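Local atomic coordinates of phosphodiesterase (Salpingoeca rosetta, PDB entry 7D7P), a protein that belongs to the phosphodiesterase family of the HD clan and has a helical, strand-free fold built around a centre that holds zinc and magnesium ions. Residues R91-K96 and E185-K190; P105-R110 and L148-L153; S270-S275 and A346-I351; N303-L308 and E353-M358. All blocks are in the same frame, centred on the assembly; numbering follows the deposited sequence.

Contact 1 (R91-K96 and E185-K190); sequences RKWLQK and EILLEK
W93 and K96, one turn apart on helix 87-99, face L187 and I186 at the end of helix 174-187, and in each of the two pairs the CA atoms are 7.0 Å apart. Four side chains fill the space between the segments without a single hydrogen bond across it. I186 is the wedge. Its CG2 branch, anti to the backbone N, lies 3.7 Å from W93 CD1, and the same methyl lies 3.7 Å from K96 CG, so one branch serves both residues of the facing helix. W93 and I186 meet at about a right angle. The indole is carried to this place by a first torsion of 169°, which sets its pyrrole end against the two aliphatic residues, and L187 CD1 approaches W93 NE1 obliquely to 3.8 Å. K96 contributes only the lower part of its chain: a bend at chi2 (63°) sends the amine away after CG has packed. On the solvent side of helix 87-99, K92 NZ bonds to Q95 OE1 at 3.0 Å, in the carbonyl plane, and ties the two polar chains together along their own helix. Beyond the contact the indole leans on I141, L144 and S145 of helix 133-145, while L187 touches V194. The chemistry implies a contact that rests on van der Waals packing, probably aided by the hydrophobic effect, in which the aliphatic stem of a lysine closes the rim of a buried cluster and leaves its charge outside.

Contact 2 (P105-R110 and L148-L153); sequences PFHNWR and LDHNGL. With EDO (1,2-ethanediol), chain F.
H107 and H150 lay their imidazole rings face to face, and this stack is the tightly packed part of the contact. The centroids are 3.8 Å apart and the planes differ by only 5°, so the rings overlap almost fully; H107 CB also rests over the H150 face as a CH-pi contact. F106 CD1 covers the other face of H107, which is thereby sandwiched between F106 and H150. Polar bonds restrain both rings: H107 ND1 bonds to E281 of helix 268-291, and H150 ND1 accepts from G152 N at 2.9 Å, near the plane of its own ring. G152 has a positive phi, a conformation that favours glycine. Beside the stack, water 1 donates to H107 O at 3.1 Å and to H150 O at 2.9 Å, joining the two backbones where they do not touch directly. The far face of H150 is the looser side. There a 1,2-ethanediol, probably from the crystallisation liquor, sets O1 over the ring, displaced toward its rim: N151 N donates to O1 at 2.9 Å, L153 N does the same, O1 gives its proton to L153 O, and N151 ND2 holds O2. The stack also borders the metal centre, with the H107 side chain about 4 Å from the zinc ion and that of H150 about 4 Å from the magnesium ion. In a fold without strands, both segments lie among helices: 105-110 leads into helix 109-126, while the loop 148-153 rests on helix 174-187 through L148, D149 and H150.

Contact 3 (S270-S275 and A346-I351); sequences SNKRWS and AEWKAI
W348 swings its indole out from helix 346-351 with a first torsion of -72°, CG anti to the carbonyl carbon, while N271 holds its amide anti to the backbone N, and together the two rotations set the ring nitrogen against the amide oxygen. The bond W348 NE1 to N271 OD1 measures 3.0 Å and is nearly straight at the hydrogen, 166°. It runs close to the indole plane but meets OD1 from above the carbonyl plane, away from a lone pair; the amide and ring planes are 85° apart. The rest of the ring is gripped by carbon. K272 CG comes to 3.7 Å of W348 CH2, and K272 CA to 3.8 Å of W348 CZ2, so the six-membered ring nestles against backbone as well as side chain; S275 CB stands a little farther off. The general lesson is that one large residue can bridge helices too distant for ordinary packing: the two short axes approach no closer than 12.0 Å, at 64° to each other. The single hydrogen bond across the helices orients the ring nitrogen, while aliphatic parts of K272 and S275 pack against the six-membered ring. N271 ND2 turns to E312 in a weak hydrogen bond. No strand takes part: helix 305-330 flanks the indole through A309 and E312, and F268, at the start of helix 268-291, meets it edge-to-face.

Contact 4 (N303-L308 and E353-M358); sequences NDEESL and ESYRQM
D304 OD1 is gripped by two groups of S307, and the cap so formed starts the helix from which E305 and E306 reach Y355. S307 N bonds to it at 2.8 Å, nearly along the C-O axis, and S307 OG at 3.1 Å, from above the carboxylate plane. With D304 as N-cap, the first turn presents two neighbouring glutamates that use the tyrosine in different ways. E305 crosses Y355 at about a right angle, its chain extended and CG anti to the backbone N (chi1 -167°), and its carboxylate ends at the ring's hydroxyl edge. Y355 OH donates to E305 OE1; the modelled separation of 2.5 Å is very short, and its exact value is doubtful. E305 OE2 also makes a long, weak ion pair with K272 of helix 268-291. E306 instead slides alongside in the opposite direction. Its CB sits over one face of the ring as a CH-pi contact, 4.1 Å from the centroid of Y355, and farther along E306 CD lies 3.7 Å from Y355 CB, the carboxylate nearly parallel to the ring. R356 NH1 stays 6.3 Å from E306 OE2, too far for contact of the charged atoms, though a weak long-range attraction is possible. One aromatic residue is thus held at its edge by a polar bond and over its face by a methylene. This is a surface contact between the capped start of helix 305-330 and the last turns of helix 336-359, while helix 268-291 lies behind, touching S307 and L308 through Q279.

Contact 2 lies between contacts 1 and 3 and touches both. It borders the zinc and magnesium ions, the zinc site being made by H111, H146, D147 and D260, and it lies inside the chain loop closed by contact 1, where I186 CD1 meets L148 CD2 at 3.8 Å. On the other flank, F106 and R110 pack against W274 of contact 3. Contact 4 stays about 9 Å from contact 2 between nearest atoms. Contacts 3 and 4 share helix 336-359, their centres 11 Å apart, with W348 CH2 on L308 CD2. Contacts 1 and 4 mark the extremes, 44 Å apart between centres, on opposite sides of the chain's centre.

Contact 1 (R91-K96 and E185-K190)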
# COMPACT_ATOMS: atom_id res chain seq x y z
N ARG A 91 19.13 -40.14 -3.81
CA ARG A 91 18.54 -40.31 -2.48
C ARG A 91 19.57 -40.08 -1.38
O ARG A 91 19.23 -39.55 -0.32
CB ARG A 91 17.92 -41.70 -2.37
CG ARG A 91 16.73 -41.91 -3.29
CD ARG A 91 16.15 -43.31 -3.17
NE ARG A 91 14.97 -43.47 -4.02
CZ ARG A 91 13.74 -43.09 -3.66
NH1 ARG A 91 13.53 -42.54 -2.48
NH2 ARG A 91 12.73 -43.28 -4.50
N LYS A 92 20.82 -40.48 -1.61
CA LYS A 92 21.87 -40.22 -0.64
C LYS A 92 22.16 -38.72 -0.54
O LYS A 92 22.37 -38.19 0.55
CB LYS A 92 23.14 -40.99 -1.01
CG LYS A 92 24.26 -40.88 0.01
CD LYS A 92 23.84 -41.40 1.37
CE LYS A 92 23.48 -42.88 1.31
NZ LYS A 92 22.90 -43.37 2.59
N TRP A 93 22.17 -38.03 -1.68
CA TRP A 93 22.32 -36.58 -1.67
C TRP A 93 21.17 -35.91 -0.93
O TRP A 93 21.38 -35.01 -0.11
CB TRP A 93 22.43 -36.06 -3.11
CG TRP A 93 22.34 -34.57 -3.25
CD1 TRP A 93 23.33 -33.66 -3.00
CD2 TRP A 93 21.20 -33.82 -3.68
NE1 TRP A 93 22.88 -32.39 -3.25
CE2 TRP A 93 21.57 -32.46 -3.67
CE3 TRP A 93 19.90 -34.16 -4.07
CZ2 TRP A 93 20.69 -31.44 -4.03
CZ3 TRP A 93 19.03 -33.14 -4.43
CH2 TRP A 93 19.43 -31.80 -4.41
N LEU A 94 19.93 -36.35 -1.20
CA LEU A 94 18.78 -35.81 -0.49
C LEU A 94 18.93 -35.97 1.02
O LEU A 94 18.65 -35.03 1.78
CB LEU A 94 17.50 -36.50 -0.97
CG LEU A 94 16.95 -36.06 -2.33
CD1 LEU A 94 15.74 -36.90 -2.71
CD2 LEU A 94 16.59 -34.60 -2.28
N GLN A 95 19.36 -37.14 1.47
CA GLN A 95 19.57 -37.37 2.89
C GLN A 95 20.63 -36.43 3.45
O GLN A 95 20.45 -35.83 4.52
CB GLN A 95 19.96 -38.83 3.14
CG GLN A 95 20.26 -39.16 4.59
CD GLN A 95 20.66 -40.61 4.78
OE1 GLN A 95 21.41 -41.17 3.98
NE2 GLN A 95 20.14 -41.23 5.83
N LYS A 96 21.76 -36.29 2.74
CA LYS A 96 22.82 -35.41 3.23
C LYS A 96 22.38 -33.95 3.25
O LYS A 96 22.79 -33.20 4.14
CB LYS A 96 24.07 -35.58 2.37
CG LYS A 96 25.28 -34.79 2.87
CD LYS A 96 25.73 -35.27 4.24
CE LYS A 96 27.02 -34.59 4.67
NZ LYS A 96 27.64 -35.25 5.86
N GLU A 185 30.00 -28.52 -1.46
CA GLU A 185 30.69 -29.48 -0.59
C GLU A 185 29.88 -30.76 -0.46
O GLU A 185 30.44 -31.86 -0.43
CB GLU A 185 30.94 -28.85 0.78
CG GLU A 185 32.14 -29.42 1.51
CD GLU A 185 33.46 -28.94 0.93
OE1 GLU A 185 33.53 -27.77 0.49
OE2 GLU A 185 34.43 -29.72 0.93
N ILE A 186 28.55 -30.64 -0.37
CA ILE A 186 27.69 -31.81 -0.32
C ILE A 186 27.64 -32.49 -1.69
O ILE A 186 27.73 -33.72 -1.79
CB ILE A 186 26.28 -31.42 0.16
CG1 ILE A 186 26.30 -31.05 1.64
CG2 ILE A 186 25.28 -32.54 -0.11
CD1 ILE A 186 25.04 -30.35 2.10
N LEU A 187 27.52 -31.70 -2.75
CA LEU A 187 27.29 -32.24 -4.09
C LEU A 187 28.53 -32.96 -4.62
O LEU A 187 28.44 -34.07 -5.14
CB LEU A 187 26.87 -31.12 -5.03
CG LEU A 187 26.38 -31.52 -6.41
CD1 LEU A 187 25.11 -32.34 -6.28
CD2 LEU A 187 26.15 -30.29 -7.28
N LEU A 188 29.70 -32.33 -4.50
CA LEU A 188 30.92 -32.90 -5.05
C LEU A 188 31.42 -34.12 -4.29
O LEU A 188 32.42 -34.72 -4.71
CB LEU A 188 32.02 -31.84 -5.11
CG LEU A 188 31.69 -30.60 -5.95
CD1 LEU A 188 32.89 -29.65 -6.02
CD2 LEU A 188 31.22 -30.99 -7.34
N GLU A 189 30.78 -34.50 -3.19
CA GLU A 189 31.12 -35.76 -2.53
C GLU A 189 30.75 -36.93 -3.44
O GLU A 189 29.76 -36.89 -4.17
CB GLU A 189 30.42 -35.86 -1.18
CG GLU A 189 30.93 -36.98 -0.29
CD GLU A 189 30.24 -38.30 -0.57
OE1 GLU A 189 30.84 -39.36 -0.30
OE2 GLU A 189 29.09 -38.27 -1.06
N LYS A 190 31.56 -37.99 -3.37
CA LYS A 190 31.49 -39.07 -4.36
C LYS A 190 30.14 -39.79 -4.32
O LYS A 190 29.49 -39.98 -5.35
CB LYS A 190 32.63 -40.06 -4.15

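Contact 2 (P105-R110 and L148-L153)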
# COMPACT_ATOMS: atom_id res chain seq x y z
N PRO A 105 12.61 -23.07 13.48
CA PRO A 105 11.16 -22.96 13.24
C PRO A 105 10.80 -22.69 11.79
O PRO A 105 9.83 -23.27 11.29
CB PRO A 105 10.74 -21.80 14.16
CG PRO A 105 11.80 -21.74 15.21
CD PRO A 105 13.08 -22.14 14.52
N PHE A 106 11.54 -21.83 11.11
CA PHE A 106 11.26 -21.49 9.71
C PHE A 106 12.31 -22.02 8.76
O PHE A 106 11.99 -22.76 7.82
CB PHE A 106 11.12 -19.97 9.56
CG PHE A 106 10.72 -19.53 8.17
CD1 PHE A 106 11.67 -19.39 7.16
CD2 PHE A 106 9.40 -19.26 7.87
CE1 PHE A 106 11.31 -19.00 5.89
CE2 PHE A 106 9.03 -18.87 6.60
CZ PHE A 106 9.98 -18.74 5.61
N HIS A 107 13.58 -21.66 8.95
CA HIS A 107 14.64 -22.00 8.00
C HIS A 107 15.08 -23.44 8.26
O HIS A 107 16.14 -23.71 8.83
CB HIS A 107 15.80 -21.02 8.09
CG HIS A 107 15.48 -19.65 7.59
ND1 HIS A 107 15.07 -18.63 8.42
CD2 HIS A 107 15.49 -19.13 6.34
CE1 HIS A 107 14.85 -17.54 7.71
NE2 HIS A 107 15.10 -17.82 6.44
N ASN A 108 14.24 -24.38 7.82
CA ASN A 108 14.46 -25.79 8.08
C ASN A 108 14.33 -26.61 6.79
O ASN A 108 14.18 -26.04 5.70
CB ASN A 108 13.48 -26.30 9.14
CG ASN A 108 12.04 -25.91 8.84
OD1 ASN A 108 11.56 -26.05 7.71
ND2 ASN A 108 11.33 -25.42 9.86
N TRP A 109 14.38 -27.93 6.92
CA TRP A 109 14.31 -28.80 5.74
C TRP A 109 12.98 -28.66 5.02
O TRP A 109 12.92 -28.80 3.79
CB TRP A 109 14.54 -30.25 6.16
CG TRP A 109 14.08 -31.29 5.16
CD1 TRP A 109 13.04 -32.17 5.31
CD2 TRP A 109 14.68 -31.60 3.90
NE1 TRP A 109 12.95 -32.99 4.22
CE2 TRP A 109 13.94 -32.66 3.33
CE3 TRP A 109 15.77 -31.08 3.18
CZ2 TRP A 109 14.25 -33.20 2.09
CZ3 TRP A 109 16.07 -31.62 1.95
CH2 TRP A 109 15.31 -32.67 1.41
N ARG A 110 11.90 -28.38 5.75
CA ARG A 110 10.60 -28.23 5.09
C ARG A 110 10.52 -26.93 4.30
O ARG A 110 9.84 -26.87 3.27
CB ARG A 110 9.48 -28.32 6.13
CG ARG A 110 9.14 -29.76 6.48
CD ARG A 110 8.18 -29.87 7.64
NE ARG A 110 7.64 -31.23 7.76
CZ ARG A 110 8.30 -32.25 8.29
NH1 ARG A 110 9.53 -32.09 8.77
NH2 ARG A 110 7.73 -33.45 8.35
N LEU A 148 21.17 -23.87 3.33
CA LEU A 148 21.88 -24.92 4.07
C LEU A 148 22.55 -24.37 5.32
O LEU A 148 23.24 -23.35 5.27
CB LEU A 148 22.92 -25.58 3.16
CG LEU A 148 22.43 -26.67 2.20
CD1 LEU A 148 23.44 -26.85 1.08
CD2 LEU A 148 22.21 -27.98 2.94
N ASP A 149 22.36 -25.08 6.44
CA ASP A 149 23.00 -24.77 7.72
C ASP A 149 22.61 -23.39 8.25
O ASP A 149 23.37 -22.74 8.96
CB ASP A 149 24.53 -24.89 7.62
CG ASP A 149 25.20 -24.97 8.98
OD1 ASP A 149 24.64 -25.61 9.90
OD2 ASP A 149 26.28 -24.37 9.14
N HIS A 150 21.41 -22.93 7.89
CA HIS A 150 20.85 -21.75 8.54
C HIS A 150 20.64 -22.03 10.03
O HIS A 150 20.31 -23.15 10.42
CB HIS A 150 19.52 -21.38 7.87
CG HIS A 150 19.19 -19.92 7.92
ND1 HIS A 150 18.78 -19.29 9.07
CD2 HIS A 150 19.17 -18.98 6.94
CE1 HIS A 150 18.55 -18.01 8.81
NE2 HIS A 150 18.78 -17.80 7.53
N ASN A 151 20.85 -21.01 10.86
CA ASN A 151 20.65 -21.13 12.30
C ASN A 151 19.61 -20.15 12.83
O ASN A 151 19.61 -19.85 14.03
CB ASN A 151 21.97 -20.96 13.06
CG ASN A 151 22.87 -22.16 12.95
OD1 ASN A 151 22.44 -23.30 13.16
ND2 ASN A 151 24.14 -21.93 12.63
N GLY A 152 18.74 -19.64 11.97
CA GLY A 152 17.70 -18.73 12.42
C GLY A 152 18.18 -17.33 12.75
O GLY A 152 17.47 -16.59 13.43
N LEU A 153 19.37 -16.95 12.28
CA LEU A 153 19.92 -15.63 12.50
C LEU A 153 20.19 -14.96 11.16
O LEU A 153 20.57 -15.63 10.19
CB LEU A 153 21.20 -15.69 13.34
CG LEU A 153 21.04 -16.35 14.71
CD1 LEU A 153 22.39 -16.70 15.31
CD2 LEU A 153 20.24 -15.46 15.66
C1 EDO F . 22.53 -18.07 11.11
O1 EDO F . 21.43 -18.25 10.21
C2 EDO F . 23.68 -19.00 10.75
O2 EDO F . 24.65 -18.98 11.80
O HOH W 1 18.94 -24.93 8.57

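Contact 3 (S270-S275 and A346-I351)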
# COMPACT_ATOMS: atom_id res chain seq x y z
N SER A 270 -1.56 -21.55 5.52
CA SER A 270 -0.13 -21.73 5.30
C SER A 270 0.63 -20.43 5.54
O SER A 270 1.72 -20.45 6.12
CB SER A 270 0.11 -22.25 3.88
OG SER A 270 1.48 -22.16 3.52
N ASN A 271 0.07 -19.30 5.09
CA ASN A 271 0.70 -18.01 5.32
C ASN A 271 0.90 -17.75 6.81
O ASN A 271 1.98 -17.29 7.23
CB ASN A 271 -0.16 -16.90 4.70
CG ASN A 271 0.57 -15.56 4.59
OD1 ASN A 271 0.03 -14.59 4.07
ND2 ASN A 271 1.80 -15.51 5.08
N LYS A 272 -0.10 -18.06 7.63
CA LYS A 272 -0.04 -17.71 9.05
C LYS A 272 0.92 -18.62 9.81
O LYS A 272 1.66 -18.14 10.68
CB LYS A 272 -1.44 -17.78 9.66
CG LYS A 272 -1.52 -17.21 11.07
CD LYS A 272 -2.88 -17.47 11.70
CE LYS A 272 -3.08 -16.62 12.94
NZ LYS A 272 -1.89 -16.69 13.84
N ARG A 273 0.91 -19.92 9.52
CA ARG A 273 1.77 -20.84 10.27
C ARG A 273 3.24 -20.58 10.01
O ARG A 273 4.06 -20.61 10.94
CB ARG A 273 1.42 -22.29 9.91
CG ARG A 273 0.06 -22.74 10.41
CD ARG A 273 -0.31 -24.11 9.85
NE ARG A 273 0.47 -25.18 10.44
CZ ARG A 273 0.45 -26.45 10.02
NH1 ARG A 273 -0.31 -26.79 8.99
NH2 ARG A 273 1.19 -27.36 10.63
N TRP A 274 3.61 -20.32 8.75
CA TRP A 274 5.01 -20.06 8.43
C TRP A 274 5.45 -18.69 8.94
O TRP A 274 6.58 -18.53 9.41
CB TRP A 274 5.24 -20.17 6.93
CG TRP A 274 5.29 -21.58 6.43
CD1 TRP A 274 4.28 -22.29 5.85
CD2 TRP A 274 6.42 -22.46 6.47
NE1 TRP A 274 4.71 -23.55 5.52
CE2 TRP A 274 6.02 -23.69 5.89
CE3 TRP A 274 7.74 -22.34 6.93
CZ2 TRP A 274 6.88 -24.77 5.77
CZ3 TRP A 274 8.59 -23.42 6.81
CH2 TRP A 274 8.16 -24.62 6.23
N SER A 275 4.57 -17.69 8.85
CA SER A 275 4.91 -16.36 9.35
C SER A 275 5.10 -16.37 10.86
O SER A 275 5.98 -15.68 11.38
CB SER A 275 3.83 -15.35 8.96
OG SER A 275 3.90 -15.04 7.57
N ALA A 346 -5.89 -8.94 2.72
CA ALA A 346 -7.17 -8.60 3.31
C ALA A 346 -7.41 -9.34 4.62
O ALA A 346 -8.04 -8.80 5.54
CB ALA A 346 -8.30 -8.89 2.33
N GLU A 347 -6.90 -10.57 4.73
CA GLU A 347 -7.07 -11.32 5.97
C GLU A 347 -6.23 -10.73 7.10
O GLU A 347 -6.72 -10.57 8.22
CB GLU A 347 -6.71 -12.79 5.74
CG GLU A 347 -7.40 -13.75 6.69
CD GLU A 347 -8.85 -14.00 6.29
OE1 GLU A 347 -9.08 -14.57 5.20
OE2 GLU A 347 -9.75 -13.63 7.07
N TRP A 348 -4.97 -10.39 6.82
CA TRP A 348 -4.12 -9.79 7.84
C TRP A 348 -4.68 -8.46 8.31
O TRP A 348 -4.60 -8.12 9.50
CB TRP A 348 -2.69 -9.62 7.32
CG TRP A 348 -1.93 -10.91 7.16
CD1 TRP A 348 -1.46 -11.45 6.00
CD2 TRP A 348 -1.53 -11.81 8.21
NE1 TRP A 348 -0.80 -12.64 6.26
CE2 TRP A 348 -0.83 -12.87 7.60
CE3 TRP A 348 -1.71 -11.82 9.60
CZ2 TRP A 348 -0.31 -13.94 8.34
CZ3 TRP A 348 -1.18 -12.87 10.33
CH2 TRP A 348 -0.49 -13.92 9.69
N LYS A 349 -5.26 -7.68 7.39
CA LYS A 349 -5.84 -6.39 7.76
C LYS A 349 -7.07 -6.56 8.63
O LYS A 349 -7.34 -5.72 9.49
CB LYS A 349 -6.17 -5.59 6.51
CG LYS A 349 -4.95 -5.07 5.76
CD LYS A 349 -5.34 -4.32 4.50
CE LYS A 349 -6.12 -3.06 4.83
NZ LYS A 349 -6.48 -2.30 3.60
N ALA A 350 -7.84 -7.64 8.43
CA ALA A 350 -8.97 -7.91 9.31
C ALA A 350 -8.50 -8.24 10.73
O ALA A 350 -9.13 -7.83 11.71
CB ALA A 350 -9.81 -9.05 8.75
N ILE A 351 -7.39 -8.97 10.85
CA ILE A 351 -6.84 -9.29 12.16
C ILE A 351 -6.31 -8.03 12.84
O ILE A 351 -6.54 -7.81 14.03
CB ILE A 351 -5.75 -10.37 12.04
CG1 ILE A 351 -6.35 -11.66 11.48
CG2 ILE A 351 -5.08 -10.61 13.39
CD1 ILE A 351 -5.31 -12.71 11.14

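Contact 4 (N303-L308 and E353-M358)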
# COMPACT_ATOMS: atom_id res chain seq x y z
N ASN A 303 6.08 -10.06 19.42
CA ASN A 303 5.97 -11.48 19.72
C ASN A 303 4.52 -11.94 19.88
O ASN A 303 4.30 -13.04 20.40
CB ASN A 303 6.76 -11.82 20.99
CG ASN A 303 6.23 -11.11 22.22
OD1 ASN A 303 5.47 -10.15 22.12
ND2 ASN A 303 6.63 -11.58 23.40
N ASP A 304 3.54 -11.15 19.46
CA ASP A 304 2.14 -11.53 19.58
C ASP A 304 1.49 -11.55 18.20
O ASP A 304 2.12 -11.27 17.18
CB ASP A 304 1.40 -10.59 20.53
CG ASP A 304 1.67 -9.13 20.25
OD1 ASP A 304 1.42 -8.69 19.10
OD2 ASP A 304 2.13 -8.42 21.17
N GLU A 305 0.19 -11.88 18.18
CA GLU A 305 -0.53 -11.97 16.92
C GLU A 305 -0.71 -10.61 16.26
O GLU A 305 -0.71 -10.51 15.03
CB GLU A 305 -1.89 -12.63 17.14
CG GLU A 305 -2.59 -13.07 15.87
CD GLU A 305 -3.88 -13.83 16.15
OE1 GLU A 305 -4.71 -13.33 16.94
OE2 GLU A 305 -4.07 -14.93 15.58
N GLU A 306 -0.88 -9.55 17.06
CA GLU A 306 -1.04 -8.22 16.48
C GLU A 306 0.23 -7.76 15.79
O GLU A 306 0.17 -7.15 14.71
CB GLU A 306 -1.45 -7.22 17.57
CG GLU A 306 -1.67 -5.81 17.04
CD GLU A 306 -2.00 -4.82 18.15
OE1 GLU A 306 -1.82 -5.17 19.33
OE2 GLU A 306 -2.43 -3.69 17.82
N SER A 307 1.39 -8.04 16.38
CA SER A 307 2.65 -7.71 15.73
C SER A 307 2.84 -8.51 14.45
O SER A 307 3.38 -8.00 13.46
CB SER A 307 3.82 -7.95 16.69
OG SER A 307 3.76 -7.07 17.80
N LEU A 308 2.40 -9.77 14.46
CA LEU A 308 2.51 -10.61 13.27
C LEU A 308 1.71 -10.01 12.11
O LEU A 308 2.23 -9.88 10.99
CB LEU A 308 2.04 -12.03 13.58
CG LEU A 308 2.21 -13.06 12.46
CD1 LEU A 308 3.68 -13.26 12.14
CD2 LEU A 308 1.55 -14.37 12.85
N GLU A 353 -7.24 -4.95 12.29
CA GLU A 353 -8.35 -4.06 12.63
C GLU A 353 -9.04 -4.50 13.92
O GLU A 353 -9.47 -3.66 14.71
CB GLU A 353 -9.35 -4.01 11.48
N SER A 354 -9.14 -5.81 14.14
CA SER A 354 -9.75 -6.31 15.37
C SER A 354 -8.93 -5.92 16.59
O SER A 354 -9.49 -5.47 17.60
CB SER A 354 -9.93 -7.82 15.30
OG SER A 354 -10.18 -8.37 16.58
N TYR A 355 -7.61 -6.07 16.52
CA TYR A 355 -6.76 -5.71 17.65
C TYR A 355 -6.73 -4.20 17.87
O TYR A 355 -6.75 -3.74 19.01
CB TYR A 355 -5.34 -6.24 17.43
CG TYR A 355 -5.18 -7.70 17.80
CD1 TYR A 355 -5.03 -8.09 19.13
CD2 TYR A 355 -5.17 -8.68 16.82
CE1 TYR A 355 -4.89 -9.42 19.47
CE2 TYR A 355 -5.03 -10.02 17.15
CZ TYR A 355 -4.88 -10.38 18.48
OH TYR A 355 -4.74 -11.70 18.81
N ARG A 356 -6.69 -3.42 16.78
CA ARG A 356 -6.72 -1.97 16.92
C ARG A 356 -8.05 -1.50 17.49
O ARG A 356 -8.08 -0.55 18.29
CB ARG A 356 -6.46 -1.31 15.56
CG ARG A 356 -6.08 0.16 15.65
CD ARG A 356 -5.94 0.78 14.27
NE ARG A 356 -5.10 -0.02 13.39
CZ ARG A 356 -3.80 0.17 13.22
NH1 ARG A 356 -3.11 -0.61 12.39
NH2 ARG A 356 -3.18 1.15 13.86
N GLN A 357 -9.16 -2.14 17.08
CA GLN A 357 -10.46 -1.78 17.63
C GLN A 357 -10.54 -2.10 19.11
O GLN A 357 -11.40 -1.56 19.81
CB GLN A 357 -11.60 -2.52 16.89
N MET A 358 -9.70 -3.00 19.58
CA MET A 358 -9.67 -3.29 21.01
C MET A 358 -8.68 -2.42 21.73
O MET A 358 -8.76 -2.28 22.95
CB MET A 358 -9.34 -4.76 21.27